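Local coordinates for protein putative alpha-galactosidase (Bacteroides fragilis, PDB 4NZJ) that probably hydrolyses terminal, non-reducing alpha-D-galactose residues from alpha-galactosides such as galactose oligosaccharides and galactomannans, as a family 27 glycoside hydrolase, at residues L216-Y221 with V250-E255; I141-Q146 with G182-A187; H271-S276 with G314-D319. All coordinates share one frame; numbering follows the deposited sequence. Where two conformers were deposited one is given.

Contact 1. Residues L216-Y221 with V250-E255; sequences LLKYDY and VYSVCE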
loop_
_atom_site.group_PDB
_atom_site.type_symbol
_atom_site.label_atom_id
_atom_site.label_comp_id
_atom_site.label_asym_id
_atom_site.label_seq_id
_atom_site.Cartn_x
_atom_site.Cartn_y
_atom_site.Cartn_z
ATOM N N LEU A 216 11.501 0.962 -5.580
ATOM C CA LEU A 216 10.237 1.095 -6.296
ATOM C C LEU A 216 10.364 2.198 -7.331
ATOM O O LEU A 216 10.958 3.240 -7.061
ATOM C CB LEU A 216 9.103 1.397 -5.305
ATOM C CG LEU A 216 7.693 1.662 -5.859
ATOM C CD1 LEU A 216 6.623 1.269 -4.846
ATOM C CD2 LEU A 216 7.525 3.119 -6.266
ATOM N N LEU A 217 9.810 1.952 -8.515
ATOM C CA LEU A 217 9.697 2.965 -9.557
ATOM C C LEU A 217 8.236 3.169 -9.903
ATOM O O LEU A 217 7.554 2.214 -10.284
ATOM C CB LEU A 217 10.445 2.537 -10.818
ATOM C CG LEU A 217 10.273 3.475 -12.020
ATOM C CD1 LEU A 217 10.853 4.847 -11.709
ATOM C CD2 LEU A 217 10.883 2.898 -13.289
ATOM N N LYS A 218 7.775 4.411 -9.762
ATOM C CA LYS A 218 6.500 4.848 -10.308
ATOM C C LYS A 218 6.778 5.394 -11.703
ATOM O O LYS A 218 7.581 6.315 -11.864
ATOM C CB LYS A 218 5.870 5.925 -9.421
ATOM C CG LYS A 218 4.600 6.529 -10.004
ATOM C CD LYS A 218 4.023 7.610 -9.108
ATOM C CE LYS A 218 3.015 8.471 -9.862
ATOM N NZ LYS A 218 2.698 9.712 -9.100
ATOM N N TYR A 219 6.108 4.836 -12.705
ATOM C CA TYR A 219 6.412 5.145 -14.096
ATOM C C TYR A 219 5.172 5.712 -14.780
ATOM O O TYR A 219 4.229 4.992 -15.105
ATOM C CB TYR A 219 6.936 3.894 -14.797
ATOM C CG TYR A 219 7.820 4.135 -16.009
ATOM C CD1 TYR A 219 8.837 5.092 -15.983
ATOM C CD2 TYR A 219 7.673 3.371 -17.168
ATOM C CE1 TYR A 219 9.656 5.296 -17.078
ATOM C CE2 TYR A 219 8.496 3.565 -18.269
ATOM C CZ TYR A 219 9.489 4.530 -18.219
ATOM O OH TYR A 219 10.316 4.727 -19.306
ATOM N N ASP A 220 5.197 7.024 -14.970
ATOM C CA ASP A 220 4.062 7.805 -15.444
ATOM C C ASP A 220 4.023 7.816 -16.971
ATOM O O ASP A 220 5.009 7.470 -17.627
ATOM C CB ASP A 220 4.222 9.235 -14.911
ATOM C CG ASP A 220 2.911 9.931 -14.647
ATOM O OD1 ASP A 220 1.864 9.534 -15.202
ATOM O OD2 ASP A 220 2.946 10.905 -13.857
ATOM N N TYR A 221 2.888 8.223 -17.530
ATOM C CA TYR A 221 2.675 8.137 -18.970
ATOM C C TYR A 221 2.395 9.486 -19.632
ATOM O O TYR A 221 1.887 9.531 -20.754
ATOM C CB TYR A 221 1.561 7.120 -19.295
ATOM C CG TYR A 221 1.695 6.577 -20.694
ATOM C CD1 TYR A 221 2.810 5.831 -21.058
ATOM C CD2 TYR A 221 0.733 6.839 -21.667
ATOM C CE1 TYR A 221 2.963 5.351 -22.343
ATOM C CE2 TYR A 221 0.881 6.364 -22.954
ATOM C CZ TYR A 221 1.998 5.624 -23.288
ATOM O OH TYR A 221 2.164 5.166 -24.568
ATOM N N VAL A 250 10.126 -2.747 -7.223
ATOM C CA VAL A 250 8.692 -2.751 -7.469
ATOM C C VAL A 250 8.382 -1.786 -8.608
ATOM O O VAL A 250 8.921 -0.683 -8.665
ATOM C CB VAL A 250 7.915 -2.345 -6.202
ATOM C CG1 VAL A 250 6.448 -2.066 -6.507
ATOM C CG2 VAL A 250 8.059 -3.431 -5.142
ATOM N N TYR A 251 7.482 -2.199 -9.491
ATOM C CA TYR A 251 7.169 -1.464 -10.701
ATOM C C TYR A 251 5.708 -1.019 -10.652
ATOM O O TYR A 251 4.795 -1.838 -10.767
ATOM C CB TYR A 251 7.438 -2.365 -11.904
ATOM C CG TYR A 251 7.420 -1.715 -13.268
ATOM C CD1 TYR A 251 7.594 -0.338 -13.438
ATOM C CD2 TYR A 251 7.285 -2.504 -14.405
ATOM C CE1 TYR A 251 7.595 0.223 -14.710
ATOM C CE2 TYR A 251 7.289 -1.953 -15.670
ATOM C CZ TYR A 251 7.448 -0.592 -15.817
ATOM O OH TYR A 251 7.455 -0.053 -17.088
ATOM N N SER A 252 5.514 0.279 -10.449
ATOM C CA SER A 252 4.195 0.894 -10.338
ATOM C C SER A 252 3.850 1.575 -11.663
ATOM O O SER A 252 4.505 2.529 -12.077
ATOM C CB SER A 252 4.197 1.895 -9.172
ATOM O OG SER A 252 3.071 2.754 -9.185
ATOM N N VAL A 253 2.828 1.054 -12.333
ATOM C CA VAL A 253 2.404 1.539 -13.641
ATOM C C VAL A 253 1.361 2.638 -13.454
ATOM O O VAL A 253 0.389 2.464 -12.721
ATOM C CB VAL A 253 1.853 0.364 -14.476
ATOM C CG1 VAL A 253 1.164 0.842 -15.751
ATOM C CG2 VAL A 253 2.984 -0.598 -14.799
ATOM N N CYS A 254 1.577 3.781 -14.104
ATOM C CA CYS A 254 0.675 4.913 -13.972
ATOM C C CYS A 254 0.323 5.503 -15.336
ATOM O O CYS A 254 0.995 6.417 -15.826
ATOM C CB CYS A 254 1.304 5.970 -13.061
ATOM S SG CYS A 254 0.271 7.415 -12.787
ATOM N N GLU A 255 -0.722 4.955 -15.956
ATOM C CA GLU A 255 -1.256 5.506 -17.205
ATOM C C GLU A 255 -2.767 5.788 -17.076
ATOM O O GLU A 255 -3.493 5.867 -18.072
ATOM C CB GLU A 255 -0.877 4.632 -18.424
ATOM C CG GLU A 255 -1.333 3.175 -18.404
ATOM C CD GLU A 255 -2.831 3.023 -18.491
ATOM O OE1 GLU A 255 -3.388 3.137 -19.609
ATOM O OE2 GLU A 255 -3.463 2.805 -17.435
#
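Val250 O is gripped twice by the neighbouring strand: Leu217 N donates a straight hydrogen bond to Val250 O at 2.8 Å. Leu216 CA lies 3.2 Å from Val250 O in a softer CA-H...O contact. The carbonyl Leu217 O answers by accepting Ser252 N, also at 2.8 Å, and Tyr219 repeats the scheme, donating its N to Ser252 O and accepting Cys254 N. These bonds set a parallel register in which Leu217 lies beside Tyr251 and Lys218 beside Ser252. On the face carrying Tyr219 and Tyr251, both side chains have CG anti to the backbone N (chi1 -155° and -169°) and cross aslant. Tyr251 presents its ring edge, with CE1 3.7 Å from Tyr219 CB and OH 3.4 Å from Tyr219 CD2. On the other face Leu216 CD1 rests on Val250 CG1 at 3.7 Å; farther along, the extended chain of Lys218 passes Ser252, with Lys218 CG 4.2 Å from Ser252 OG. Its NZ forms a salt bridge with Asp142 and also binds a glycerol, probably from the crystallisation liquor. This is one beta-alpha-beta unit of the TIM barrel. Helix 228-243 connects the two strands and covers the tyrosine face, its Tyr235 bonding to Tyr251 OH and Tyr219 O, while strands 180-186 and 272-274 extend the sheet on the outer sides of the pair.

Contact 2. Residues I141-Q146 with G182-A187; sequences IDDFWQ and GIYSDA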
loop_
_atom_site.group_PDB
_atom_site.type_symbol
_atom_site.label_atom_id
_atom_site.label_comp_id
_atom_site.label_asym_id
_atom_site.label_seq_id
_atom_site.Cartn_x
_atom_site.Cartn_y
_atom_site.Cartn_z
ATOM N N ILE A 141 9.591 9.191 -3.441
ATOM C CA ILE A 141 9.910 10.469 -4.055
ATOM C C ILE A 141 9.130 10.536 -5.361
ATOM O O ILE A 141 9.121 9.578 -6.140
ATOM C CB ILE A 141 11.432 10.580 -4.331
ATOM C CG1 ILE A 141 12.202 10.560 -3.010
ATOM C CG2 ILE A 141 11.768 11.831 -5.129
ATOM C CD1 ILE A 141 13.708 10.543 -3.170
ATOM N N ASP A 142 8.468 11.661 -5.594
ATOM C CA ASP A 142 7.679 11.846 -6.803
ATOM C C ASP A 142 8.438 12.732 -7.807
ATOM O O ASP A 142 9.666 12.704 -7.848
ATOM C CB ASP A 142 6.290 12.386 -6.443
ATOM C CG ASP A 142 5.228 11.998 -7.470
ATOM O OD1 ASP A 142 4.720 10.852 -7.414
ATOM O OD2 ASP A 142 4.918 12.837 -8.341
ATOM N N ASP A 143 7.718 13.515 -8.611
ATOM C CA ASP A 143 8.301 14.257 -9.734
ATOM C C ASP A 143 9.227 15.381 -9.233
ATOM O O ASP A 143 9.148 15.801 -8.076
ATOM C CB ASP A 143 7.137 14.832 -10.570
ATOM C CG ASP A 143 7.489 15.122 -12.031
ATOM O OD1 ASP A 143 8.654 15.011 -12.461
ATOM O OD2 ASP A 143 6.528 15.479 -12.759
ATOM N N PHE A 144 10.107 15.856 -10.116
ATOM C CA PHE A 144 11.009 16.997 -9.856
ATOM C C PHE A 144 12.199 16.725 -8.920
ATOM O O PHE A 144 12.818 17.675 -8.433
ATOM C CB PHE A 144 10.258 18.234 -9.333
ATOM C CG PHE A 144 9.265 18.819 -10.297
ATOM C CD1 PHE A 144 7.945 18.398 -10.290
ATOM C CD2 PHE A 144 9.639 19.835 -11.163
ATOM C CE1 PHE A 144 7.019 18.964 -11.146
ATOM C CE2 PHE A 144 8.719 20.401 -12.029
ATOM C CZ PHE A 144 7.411 19.962 -12.020
ATOM N N TRP A 145 12.542 15.461 -8.678
ATOM C CA TRP A 145 13.823 15.147 -8.023
ATOM C C TRP A 145 14.991 15.376 -8.996
ATOM O O TRP A 145 16.136 15.565 -8.576
ATOM C CB TRP A 145 13.845 13.709 -7.494
ATOM C CG TRP A 145 13.725 12.684 -8.566
ATOM C CD1 TRP A 145 12.580 12.098 -9.018
ATOM C CD2 TRP A 145 14.795 12.127 -9.337
ATOM N NE1 TRP A 145 12.870 11.213 -10.037
ATOM C CE2 TRP A 145 14.224 11.217 -10.249
ATOM C CE3 TRP A 145 16.182 12.326 -9.356
ATOM C CZ2 TRP A 145 14.994 10.496 -11.162
ATOM C CZ3 TRP A 145 16.943 11.605 -10.260
ATOM C CH2 TRP A 145 16.347 10.704 -11.152
ATOM N N GLN A 146 14.680 15.337 -10.288
ATOM C CA GLN A 146 15.660 15.479 -11.364
ATOM C C GLN A 146 15.543 16.830 -12.062
ATOM O O GLN A 146 14.510 17.507 -11.959
ATOM C CB GLN A 146 15.491 14.346 -12.387
ATOM C CG GLN A 146 14.242 14.415 -13.272
ATOM C CD GLN A 146 13.006 13.797 -12.629
ATOM O OE1 GLN A 146 12.545 14.245 -11.570
ATOM N NE2 GLN A 146 12.455 12.763 -13.270
ATOM N N GLY A 182 11.108 4.799 -2.971
ATOM C CA GLY A 182 10.522 4.903 -4.296
ATOM C C GLY A 182 10.999 6.139 -5.036
ATOM O O GLY A 182 11.341 7.158 -4.424
ATOM N N ILE A 183 11.029 6.038 -6.364
ATOM C CA ILE A 183 11.419 7.146 -7.211
ATOM C C ILE A 183 10.439 7.198 -8.375
ATOM O O ILE A 183 9.600 6.312 -8.526
ATOM C CB ILE A 183 12.894 7.023 -7.672
ATOM C CG1 ILE A 183 13.492 8.401 -7.994
ATOM C CG2 ILE A 183 13.040 6.058 -8.842
ATOM C CD1 ILE A 183 14.993 8.440 -7.839
ATOM N N TYR A 184 10.542 8.254 -9.168
ATOM C CA TYR A 184 9.555 8.561 -10.181
ATOM C C TYR A 184 10.227 8.849 -11.512
ATOM O O TYR A 184 11.222 9.573 -11.575
ATOM C CB TYR A 184 8.754 9.788 -9.732
ATOM C CG TYR A 184 7.845 10.379 -10.785
ATOM C CD1 TYR A 184 8.335 11.265 -11.729
ATOM C CD2 TYR A 184 6.493 10.048 -10.839
ATOM C CE1 TYR A 184 7.513 11.807 -12.699
ATOM C CE2 TYR A 184 5.659 10.583 -11.810
ATOM C CZ TYR A 184 6.176 11.465 -12.738
ATOM O OH TYR A 184 5.371 12.014 -13.714
ATOM N N SER A 185 9.669 8.306 -12.586
ATOM C CA SER A 185 10.014 8.768 -13.920
ATOM C C SER A 185 8.795 8.632 -14.825
ATOM O O SER A 185 7.673 8.423 -14.346
ATOM C CB SER A 185 11.214 8.018 -14.482
ATOM O OG SER A 185 11.668 8.639 -15.678
ATOM N N ASP A 186 9.008 8.786 -16.125
ATOM C CA ASP A 186 7.915 8.863 -17.085
ATOM C C ASP A 186 8.382 8.227 -18.387
ATOM O O ASP A 186 9.554 8.376 -18.771
ATOM C CB ASP A 186 7.563 10.339 -17.293
ATOM C CG ASP A 186 6.291 10.551 -18.077
ATOM O OD1 ASP A 186 6.303 10.325 -19.304
ATOM O OD2 ASP A 186 5.289 10.988 -17.464
ATOM N N ALA A 187 7.458 7.551 -19.070
ATOM C CA ALA A 187 7.742 6.859 -20.333
ATOM C C ALA A 187 7.717 7.803 -21.534
ATOM O O ALA A 187 7.068 7.532 -22.554
ATOM C CB ALA A 187 6.754 5.723 -20.534
HETATM O O HOH W 1 7.683 7.018 -6.458
#
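Ile141 to Gln146 form the loop that leaves strand 138-140 of the TIM barrel and packs against the next strand, 180-186, mainly through Trp145 and Tyr184. The indole NE1 of Trp145 donates to Tyr184 O at 2.8 Å; at 171° the bond is nearly straight, and it lies in the indole plane and on a lone pair of the carbonyl. Ile183 CG1 sits over the five-membered ring, 3.8 Å from its centroid, as a CH-pi contact. Gln146 CB lies against the opposite face, toward its rim, and the N-H fixes the ring's rotation; the amide NE2 of Gln146 turns to Cys196 O. CG between the backbone N and the carbonyl carbon (chi1 63°) turns the indole toward strand 180-186. Where the loop departs from the strand, Ile141 N still bonds to Gly182 O at 2.9 Å, but the pairing then opens and a water spans Ile141 O and, weakly, Ile183 O. Such loops at the C-terminal ends of barrel strands build the substrate-binding mouth of TIM-barrel glycosidases. Here Asp143 CB lies over the Tyr184 ring face, and its carboxylate is tilted 33° to the ring, with CG 3.4 Å from Tyr184 CE1. Asp143 OD1 accepts from Thr191 OG1, and OD2 from Gly193 N; OD2 also bonds to a glycerol, probably from the crystallisation liquor. Tyr184 OH turns to Asp220.

Contact 3. Residues H271-S276 with G314-D319; sequences HLWRVS and GWNDPD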
loop_
_atom_site.group_PDB
_atom_site.type_symbol
_atom_site.label_atom_id
_atom_site.label_comp_id
_atom_site.label_asym_id
_atom_site.label_seq_id
_atom_site.Cartn_x
_atom_site.Cartn_y
_atom_site.Cartn_z
ATOM N N HIS A 271 3.747 -4.453 -10.833
ATOM C CA HIS A 271 3.226 -5.026 -9.593
ATOM C C HIS A 271 1.979 -4.314 -9.094
ATOM O O HIS A 271 1.255 -4.836 -8.249
ATOM C CB HIS A 271 4.303 -5.013 -8.521
ATOM C CG HIS A 271 5.532 -5.750 -8.930
ATOM N ND1 HIS A 271 6.682 -5.113 -9.336
ATOM C CD2 HIS A 271 5.765 -7.075 -9.075
ATOM C CE1 HIS A 271 7.585 -6.012 -9.679
ATOM N NE2 HIS A 271 7.050 -7.211 -9.537
ATOM N N LEU A 272 1.736 -3.123 -9.624
ATOM C CA LEU A 272 0.506 -2.389 -9.372
ATOM C C LEU A 272 0.303 -1.435 -10.529
ATOM O O LEU A 272 1.265 -1.054 -11.200
ATOM C CB LEU A 272 0.544 -1.620 -8.050
ATOM C CG LEU A 272 1.636 -0.565 -7.805
ATOM C CD1 LEU A 272 1.233 0.409 -6.713
ATOM C CD2 LEU A 272 2.967 -1.216 -7.447
ATOM N N TRP A 273 -0.944 -1.059 -10.770
ATOM C CA TRP A 273 -1.271 -0.201 -11.896
ATOM C C TRP A 273 -2.456 0.686 -11.551
ATOM O O TRP A 273 -3.446 0.232 -10.988
ATOM C CB TRP A 273 -1.591 -1.030 -13.143
ATOM C CG TRP A 273 -2.498 -2.170 -12.848
ATOM C CD1 TRP A 273 -3.866 -2.149 -12.805
ATOM C CD2 TRP A 273 -2.106 -3.502 -12.512
ATOM N NE1 TRP A 273 -4.347 -3.389 -12.471
ATOM C CE2 TRP A 273 -3.288 -4.241 -12.285
ATOM C CE3 TRP A 273 -0.870 -4.147 -12.384
ATOM C CZ2 TRP A 273 -3.267 -5.595 -11.944
ATOM C CZ3 TRP A 273 -0.849 -5.492 -12.040
ATOM C CH2 TRP A 273 -2.043 -6.202 -11.827
ATOM N N ARG A 274 -2.337 1.962 -11.891
ATOM C CA ARG A 274 -3.420 2.900 -11.672
ATOM C C ARG A 274 -4.624 2.523 -12.542
ATOM O O ARG A 274 -4.482 2.239 -13.734
ATOM C CB ARG A 274 -2.934 4.324 -11.943
ATOM C CG ARG A 274 -2.005 4.857 -10.850
ATOM C CD ARG A 274 -2.782 5.393 -9.653
ATOM N NE ARG A 274 -3.632 6.468 -10.135
ATOM C CZ ARG A 274 -3.221 7.711 -10.398
ATOM N NH1 ARG A 274 -1.980 8.107 -10.119
ATOM N NH2 ARG A 274 -4.078 8.571 -10.920
ATOM N N VAL A 275 -5.805 2.505 -11.935
ATOM C CA VAL A 275 -7.037 2.160 -12.643
ATOM C C VAL A 275 -7.853 3.383 -13.053
ATOM O O VAL A 275 -8.847 3.243 -13.757
ATOM C CB VAL A 275 -7.943 1.202 -11.828
ATOM C CG1 VAL A 275 -7.219 -0.106 -11.559
ATOM C CG2 VAL A 275 -8.427 1.838 -10.532
ATOM N N SER A 276 -7.412 4.569 -12.643
ATOM C CA SER A 276 -8.179 5.787 -12.842
ATOM C C SER A 276 -7.301 7.019 -12.891
ATOM O O SER A 276 -6.110 6.967 -12.589
ATOM C CB SER A 276 -9.170 5.963 -11.692
ATOM O OG SER A 276 -8.506 6.364 -10.492
ATOM N N GLY A 314 0.275 -8.246 -8.088
ATOM C CA GLY A 314 -0.407 -7.519 -9.149
ATOM C C GLY A 314 -1.679 -6.887 -8.636
ATOM O O GLY A 314 -2.722 -7.516 -8.662
ATOM N N TRP A 315 -1.578 -5.637 -8.183
ATOM C CA TRP A 315 -2.678 -4.948 -7.512
ATOM C C TRP A 315 -3.291 -3.827 -8.347
ATOM O O TRP A 315 -2.578 -3.080 -9.031
ATOM C CB TRP A 315 -2.176 -4.373 -6.179
ATOM C CG TRP A 315 -1.443 -5.384 -5.369
ATOM C CD1 TRP A 315 -0.091 -5.472 -5.190
ATOM C CD2 TRP A 315 -2.014 -6.487 -4.653
ATOM N NE1 TRP A 315 0.212 -6.547 -4.388
ATOM C CE2 TRP A 315 -0.948 -7.194 -4.054
ATOM C CE3 TRP A 315 -3.318 -6.943 -4.453
ATOM C CZ2 TRP A 315 -1.153 -8.328 -3.265
ATOM C CZ3 TRP A 315 -3.520 -8.079 -3.672
ATOM C CH2 TRP A 315 -2.438 -8.759 -3.093
ATOM N N ASN A 316 -4.617 -3.711 -8.286
ATOM C CA ASN A 316 -5.296 -2.534 -8.812
ATOM C C ASN A 316 -5.020 -1.367 -7.872
ATOM O O ASN A 316 -5.237 -1.477 -6.665
ATOM C CB ASN A 316 -6.805 -2.750 -8.900
ATOM C CG ASN A 316 -7.208 -3.735 -9.986
ATOM O OD1 ASN A 316 -6.787 -3.620 -11.140
ATOM N ND2 ASN A 316 -8.063 -4.691 -9.629
ATOM N N ASP A 317 -4.569 -0.249 -8.429
ATOM C CA ASP A 317 -4.189 0.923 -7.639
ATOM C C ASP A 317 -5.232 2.034 -7.819
ATOM O O ASP A 317 -5.290 2.664 -8.871
ATOM C CB ASP A 317 -2.796 1.374 -8.081
ATOM C CG ASP A 317 -2.271 2.578 -7.317
ATOM O OD1 ASP A 317 -2.935 3.084 -6.381
ATOM O OD2 ASP A 317 -1.158 3.030 -7.680
ATOM N N PRO A 318 -6.066 2.278 -6.793
ATOM C CA PRO A 318 -7.080 3.326 -6.854
ATOM C C PRO A 318 -6.564 4.699 -6.387
ATOM O O PRO A 318 -7.361 5.578 -6.044
ATOM C CB PRO A 318 -8.161 2.803 -5.907
ATOM C CG PRO A 318 -7.411 2.019 -4.889
ATOM C CD PRO A 318 -6.122 1.553 -5.510
ATOM N N ASP A 319 -5.245 4.860 -6.386
ATOM C CA ASP A 319 -4.566 6.102 -6.028
ATOM C C ASP A 319 -4.475 6.274 -4.500
ATOM O O ASP A 319 -4.883 5.404 -3.720
ATOM C CB ASP A 319 -5.178 7.329 -6.745
ATOM C CG ASP A 319 -4.161 8.470 -6.979
ATOM O OD1 ASP A 319 -2.998 8.378 -6.514
ATOM O OD2 ASP A 319 -4.537 9.483 -7.619
HETATM O O HOH W 2 -6.034 5.064 -9.960
HETATM O O HOH W 3 -0.282 7.297 -7.952
#
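Trp273 lays its indole under the backbone of the adjacent strand, with Trp315 O 3.5 Å above the ring centre and Gly314 C 3.3 Å from Trp273 CH2. CG between the backbone N and the carbonyl carbon (chi1 45°) puts the ring against the 314-316 backbone, where Trp273 NE1 meets Asn316 OD1 in a hydrogen bond of 2.8 Å. Ring and amide planes stand nearly perpendicular, 84° apart, and the donor is tilted out of the amide plane. The two strands pair in parallel through Trp315 N to His271 O, Trp273 N to Trp315 O, Asp317 N to Trp273 O and Val275 N to Asp317 O. On the face of Arg274 and Asp317 the orientation is quite different. The guanidinium, brought round by bends along its chain, is stacked on the Asp319 carboxylate, their planes only 10° apart. Asp319 OD2, which accepts from Ile279 N, lies over the guanidinium face, 3.5 Å from Arg274 NH2; this salt bridge rests on charge alone, with no N-H aimed at the oxygen. Asp317 OD2 touches the aliphatic part of the arginine, 3.5 Å from Arg274 CD, while Asp317 OD1 takes Asp319 N in an Asx turn. Arg274 NE and NH1 each donate to a water, the first of which donates to Asp317 O and Ser276 OG; NH2 bonds to Ser276 O. Two carboxylates, Asp319 stacked on its face and Asp278 paired to NH2, thus hold the guanidinium in place.

In the fold
The three contacts lie along the same parallel barrel and follow one another in the chain. Contact 2 and contact 1 have centres about 9 Å apart and lie on the neighbouring strands 180-186 and 216-220, respectively; Tyr184 OH is 2.7 Å from Asp220 OD2, a probable hydrogen bond. Contact 1 and contact 3 are about 10 Å apart between centres, joined where Val253 N meets Leu272 O at 2.9 Å. Contacts 2 and 3 do not touch, their centres about 17 Å apart. Glycerol, probably from the crystallisation liquor, is bonded to Asp143, Lys218 and Asp220 and is consistent with a substrate pocket bordered by contacts 1 and 2; Arg274 comes about 6 Å from bound glycerol.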